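Long-range contacts in carboxyltransferase domain-containing protein (Pyrococcus horikoshii, PDB 2PHC), which is of unknown function but belongs to the carboxyltransferase subdomain C and D family and is probably an ATP-binding hydrolase: residues A145-L149 against G177-I181; T85-P89 against S198-P202. Numbering follows the deposited sequence.

Interaction 1. Residues A145-L149 against G177-I181; sequences ATPRL and GGWRI
An extended loop segment, 145-149, meets 177-181, where a bend at G178 (phi/psi -110°/27°) comes just ahead of strand 180-184. T146 to L149 has phi between -155° and -64° with psi between 126° and 168°. The CA atoms come nearest at R148–W179 (4.8 Å) and L149–G178 (4.9 Å). The single main-chain bond follows this register: L149 N donates to G178 O over 2.6 Å at 163°, short and nearly straight. R148 CB packs 3.3 Å from the same G178 O. The second bond comes from a side chain. R180, with chi1 and chi2 both m and chi3 t, folds its end back so that NE reaches P147 O at 3.1 Å and 169°, near the guanidinium plane. L149 CD2 sits over one face of that guanidinium, 3.2 Å from R180 NH1, and F102 supplies a cation-pi contact. T146 CG2 rests 3.8 Å from R180 CG, while its OG1 is hydrogen-bonded to I144 O; A145 O accepts from N107 ND2. The CA-to-CB bond of W179 points away, yet its indole end comes back to put NE1 4.0 Å from R148 NE, and its ring meets F134 edge-to-face. The R180 backbone pairs with I163, and I181 N donates to D99 OD2. The contact fastens the loop after strand 134-138 to the start of strand 180-184, in the beta-barrel of this cyclophilin-like domain.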
loop_
_atom_site.group_PDB
_atom_site.type_symbol
_atom_site.label_atom_id
_atom_site.label_comp_id
_atom_site.label_asym_id
_atom_site.label_seq_id
_atom_site.Cartn_x
_atom_site.Cartn_y
_atom_site.Cartn_z
ATOM N N ALA A 145 13.614 -0.664 -6.250
ATOM C CA ALA A 145 13.609 -1.566 -7.406
ATOM C C ALA A 145 14.955 -2.341 -7.515
ATOM O O ALA A 145 16.014 -1.710 -7.424
ATOM C CB ALA A 145 13.335 -0.750 -8.693
ATOM N N THR A 146 14.941 -3.667 -7.690
ATOM C CA THR A 146 16.192 -4.463 -7.710
ATOM C C THR A 146 15.988 -5.714 -8.485
ATOM O O THR A 146 15.088 -6.539 -8.128
ATOM C CB THR A 146 16.703 -4.878 -6.273
ATOM O OG1 THR A 146 16.718 -3.737 -5.422
ATOM C CG2 THR A 146 18.144 -5.455 -6.335
ATOM N N PRO A 147 16.861 -5.949 -9.504
ATOM C CA PRO A 147 16.727 -7.177 -10.333
ATOM C C PRO A 147 16.948 -8.425 -9.512
ATOM O O PRO A 147 17.455 -8.298 -8.444
ATOM C CB PRO A 147 17.781 -7.017 -11.443
ATOM C CG PRO A 147 18.856 -6.144 -10.805
ATOM C CD PRO A 147 18.016 -5.126 -9.929
ATOM N N ARG A 148 16.440 -9.581 -9.965
ATOM C CA ARG A 148 16.533 -10.913 -9.325
ATOM C C ARG A 148 17.997 -11.463 -9.212
ATOM O O ARG A 148 18.912 -10.970 -9.891
ATOM C CB ARG A 148 15.769 -11.931 -10.223
ATOM C CG ARG A 148 14.235 -11.847 -10.137
ATOM C CD ARG A 148 13.688 -12.365 -11.485
ATOM N NE ARG A 148 12.206 -12.258 -11.645
ATOM C CZ ARG A 148 11.533 -11.178 -12.063
ATOM N NH1 ARG A 148 12.114 -10.051 -12.403
ATOM N NH2 ARG A 148 10.256 -11.249 -12.195
ATOM N N LEU A 149 18.180 -12.519 -8.433
ATOM C CA LEU A 149 19.466 -13.174 -8.373
ATOM C C LEU A 149 19.757 -13.740 -9.753
ATOM O O LEU A 149 18.831 -14.018 -10.549
ATOM C CB LEU A 149 19.518 -14.240 -7.298
ATOM C CG LEU A 149 19.432 -13.862 -5.793
ATOM C CD1 LEU A 149 19.287 -15.118 -5.093
ATOM C CD2 LEU A 149 20.642 -13.281 -5.320
ATOM N N GLY A 177 13.293 -19.733 -5.773
ATOM C CA GLY A 177 13.033 -18.396 -6.276
ATOM C C GLY A 177 14.287 -17.580 -6.333
ATOM O O GLY A 177 15.190 -17.778 -5.525
ATOM N N GLY A 178 14.369 -16.669 -7.300
ATOM C CA GLY A 178 15.498 -15.813 -7.293
ATOM C C GLY A 178 15.253 -14.358 -6.943
ATOM O O GLY A 178 16.045 -13.588 -7.414
ATOM N N TRP A 179 14.196 -14.048 -6.142
ATOM C CA TRP A 179 13.779 -12.678 -5.750
ATOM C C TRP A 179 14.739 -12.234 -4.648
ATOM O O TRP A 179 15.245 -13.088 -3.944
ATOM C CB TRP A 179 12.305 -12.634 -5.187
ATOM C CG TRP A 179 11.222 -12.633 -6.298
ATOM C CD1 TRP A 179 11.265 -13.372 -7.455
ATOM C CD2 TRP A 179 9.989 -11.851 -6.389
ATOM N NE1 TRP A 179 10.185 -13.106 -8.266
ATOM C CE2 TRP A 179 9.371 -12.189 -7.638
ATOM C CE3 TRP A 179 9.355 -10.920 -5.566
ATOM C CZ2 TRP A 179 8.155 -11.616 -8.070
ATOM C CZ3 TRP A 179 8.107 -10.315 -6.033
ATOM C CH2 TRP A 179 7.544 -10.694 -7.264
ATOM N N ARG A 180 14.992 -10.927 -4.497
ATOM C CA ARG A 180 15.871 -10.430 -3.426
ATOM C C ARG A 180 15.116 -10.470 -2.171
ATOM O O ARG A 180 14.183 -9.696 -2.022
ATOM C CB ARG A 180 16.403 -8.994 -3.689
ATOM C CG ARG A 180 17.283 -8.919 -4.914
ATOM C CD ARG A 180 18.671 -9.681 -4.880
ATOM N NE ARG A 180 19.301 -9.549 -6.225
ATOM C CZ ARG A 180 20.603 -9.782 -6.477
ATOM N NH1 ARG A 180 21.447 -10.151 -5.488
ATOM N NH2 ARG A 180 21.063 -9.604 -7.688
ATOM N N ILE A 181 15.515 -11.346 -1.256
ATOM C CA ILE A 181 14.802 -11.511 0.015
ATOM C C ILE A 181 15.262 -10.555 1.124
ATOM O O ILE A 181 16.436 -10.603 1.517
ATOM C CB ILE A 181 14.866 -12.936 0.511
ATOM C CG1 ILE A 181 14.533 -13.953 -0.623
ATOM C CG2 ILE A 181 14.047 -13.078 1.736
ATOM C CD1 ILE A 181 13.048 -13.798 -1.317
#

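Interaction 2. Residues T85-P89 against S198-P202; sequences TIEIP and SIVLP
Segment 85-89 of strand 85-92 meets the irregular segment 198-202 mainly through apolar side chains, with no hydrogen bond between them; the nearest CA atoms, I86 and V200, are 6.9 Å apart. Extended backbone angles put I86 and I88 on one side of the strand, both CA-to-CB bonds directed toward the partner. The two isoleucines border a hollow that receives V200 (chi1 m): its CG1 lies 3.9 Å from I86 CG2 and 3.7 Å from I88 CD1. I88, with chi1 m and chi2 t, reaches out so that its CD1 is itself a bump set over the notch between V200 CG1 and I199 CD1. Strand 85-92 belongs to the closed barrel of the cyclophilin-like fold, where its backbone pairs with strand 205-211, and the loop carrying V200 leads into that same strand. W170 and V206 touch both I88 and V200, adding apolar surface to the pocket. At I199, phi/psi of -72°/-7° turns the chain, and the p, t side chain brings CD1 to 4.4 Å from I88 CD1. I199 O lies 4.1 Å from I86 CG1, adding a main-chain atom to the contact.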
loop_
_atom_site.group_PDB
_atom_site.type_symbol
_atom_site.label_atom_id
_atom_site.label_comp_id
_atom_site.label_asym_id
_atom_site.label_seq_id
_atom_site.Cartn_x
_atom_site.Cartn_y
_atom_site.Cartn_z
ATOM N N THR A 85 -7.710 -3.512 4.583
ATOM C CA THR A 85 -6.335 -3.508 4.836
ATOM C C THR A 85 -5.948 -4.605 5.817
ATOM O O THR A 85 -6.465 -4.664 6.965
ATOM C CB THR A 85 -5.865 -2.167 5.397
ATOM O OG1 THR A 85 -6.029 -1.165 4.396
ATOM C CG2 THR A 85 -4.380 -2.217 5.751
ATOM N N ILE A 86 -5.004 -5.452 5.375
ATOM C CA ILE A 86 -4.524 -6.500 6.252
ATOM C C ILE A 86 -3.096 -6.111 6.635
ATOM O O ILE A 86 -2.289 -5.773 5.794
ATOM C CB ILE A 86 -4.718 -7.861 5.577
ATOM C CG1 ILE A 86 -6.232 -8.135 5.458
ATOM C CG2 ILE A 86 -3.977 -8.990 6.301
ATOM C CD1 ILE A 86 -6.728 -8.033 4.051
ATOM N N GLU A 87 -2.814 -6.107 7.932
ATOM C CA GLU A 87 -1.495 -5.725 8.440
ATOM C C GLU A 87 -0.614 -6.960 8.562
ATOM O O GLU A 87 -1.027 -7.943 9.188
ATOM C CB GLU A 87 -1.620 -5.057 9.823
ATOM C CG GLU A 87 -2.187 -3.684 9.765
ATOM C CD GLU A 87 -1.850 -2.840 10.994
ATOM O OE1 GLU A 87 -1.920 -3.363 12.156
ATOM O OE2 GLU A 87 -1.509 -1.648 10.778
ATOM N N ILE A 88 0.597 -6.897 8.013
ATOM C CA ILE A 88 1.447 -8.092 7.899
ATOM C C ILE A 88 2.819 -7.855 8.539
ATOM O O ILE A 88 3.630 -7.061 7.989
ATOM C CB ILE A 88 1.517 -8.625 6.397
ATOM C CG1 ILE A 88 0.143 -9.234 6.017
ATOM C CG2 ILE A 88 2.499 -9.747 6.240
ATOM C CD1 ILE A 88 -0.019 -9.788 4.597
ATOM N N PRO A 89 3.067 -8.489 9.735
ATOM C CA PRO A 89 4.370 -8.322 10.357
ATOM C C PRO A 89 5.459 -9.068 9.551
ATOM O O PRO A 89 5.219 -10.194 9.088
ATOM C CB PRO A 89 4.164 -8.880 11.785
ATOM C CG PRO A 89 3.179 -9.877 11.650
ATOM C CD PRO A 89 2.202 -9.358 10.580
ATOM N N SER A 198 -5.936 -18.280 2.067
ATOM C CA SER A 198 -4.860 -17.233 2.179
ATOM C C SER A 198 -5.437 -16.107 3.063
ATOM O O SER A 198 -6.623 -15.834 2.962
ATOM C CB SER A 198 -4.473 -16.651 0.804
ATOM O OG SER A 198 -5.658 -16.447 0.028
ATOM N N ILE A 199 -4.625 -15.427 3.851
ATOM C CA ILE A 199 -5.126 -14.292 4.664
ATOM C C ILE A 199 -5.445 -13.057 3.828
ATOM O O ILE A 199 -5.953 -12.052 4.307
ATOM C CB ILE A 199 -4.179 -13.892 5.827
ATOM C CG1 ILE A 199 -2.761 -13.699 5.389
ATOM C CG2 ILE A 199 -4.010 -15.042 6.784
ATOM C CD1 ILE A 199 -1.871 -13.246 6.621
ATOM N N VAL A 200 -5.283 -12.731 2.606
ATOM C CA VAL A 200 -5.410 -11.584 1.735
ATOM C C VAL A 200 -6.022 -12.183 0.546
ATOM O O VAL A 200 -5.764 -13.365 0.206
ATOM C CB VAL A 200 -3.945 -11.009 1.522
ATOM C CG1 VAL A 200 -3.162 -10.481 2.837
ATOM C CG2 VAL A 200 -3.180 -11.663 0.311
ATOM N N LEU A 201 -6.724 -11.632 -0.119
ATOM C CA LEU A 201 -7.328 -12.010 -1.381
ATOM C C LEU A 201 -7.128 -10.877 -2.377
ATOM O O LEU A 201 -6.994 -9.753 -1.957
ATOM C CB LEU A 201 -8.807 -12.381 -1.137
ATOM C CG LEU A 201 -9.110 -13.729 -0.462
ATOM C CD1 LEU A 201 -10.553 -13.724 -0.074
ATOM C CD2 LEU A 201 -8.848 -14.894 -1.457
ATOM N N PRO A 202 -7.078 -11.186 -3.699
ATOM C CA PRO A 202 -6.974 -10.087 -4.660
ATOM C C PRO A 202 -7.953 -8.895 -4.362
ATOM O O PRO A 202 -9.185 -9.101 -4.139
ATOM C CB PRO A 202 -7.252 -10.768 -6.056
ATOM C CG PRO A 202 -6.731 -12.222 -5.892
ATOM C CD PRO A 202 -7.157 -12.519 -4.354
#

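From the N terminus the chain first builds the four-stranded antiparallel sheet and helices 21-37 and 63-82, then enters the barrel at strand 85-92, the first half of interaction 2. Helices 100-107 and 111-119 and strands 123-129 and 134-138 precede 145-149. After 27 residues, 15 of them in strands, 177-181 closes interaction 1, joining the loop after strand 134-138 to the start of 180-184. The larger loop shuts at 198-202, after 108 intervening residues, joining strand 85-92 to the loop before 205-211; in sequence both segments of interaction 1 fall between those of interaction 2. Their centres are 22 Å apart, yet they reach one sheet, in which strands 180-184 and 85-92 are antiparallel neighbours.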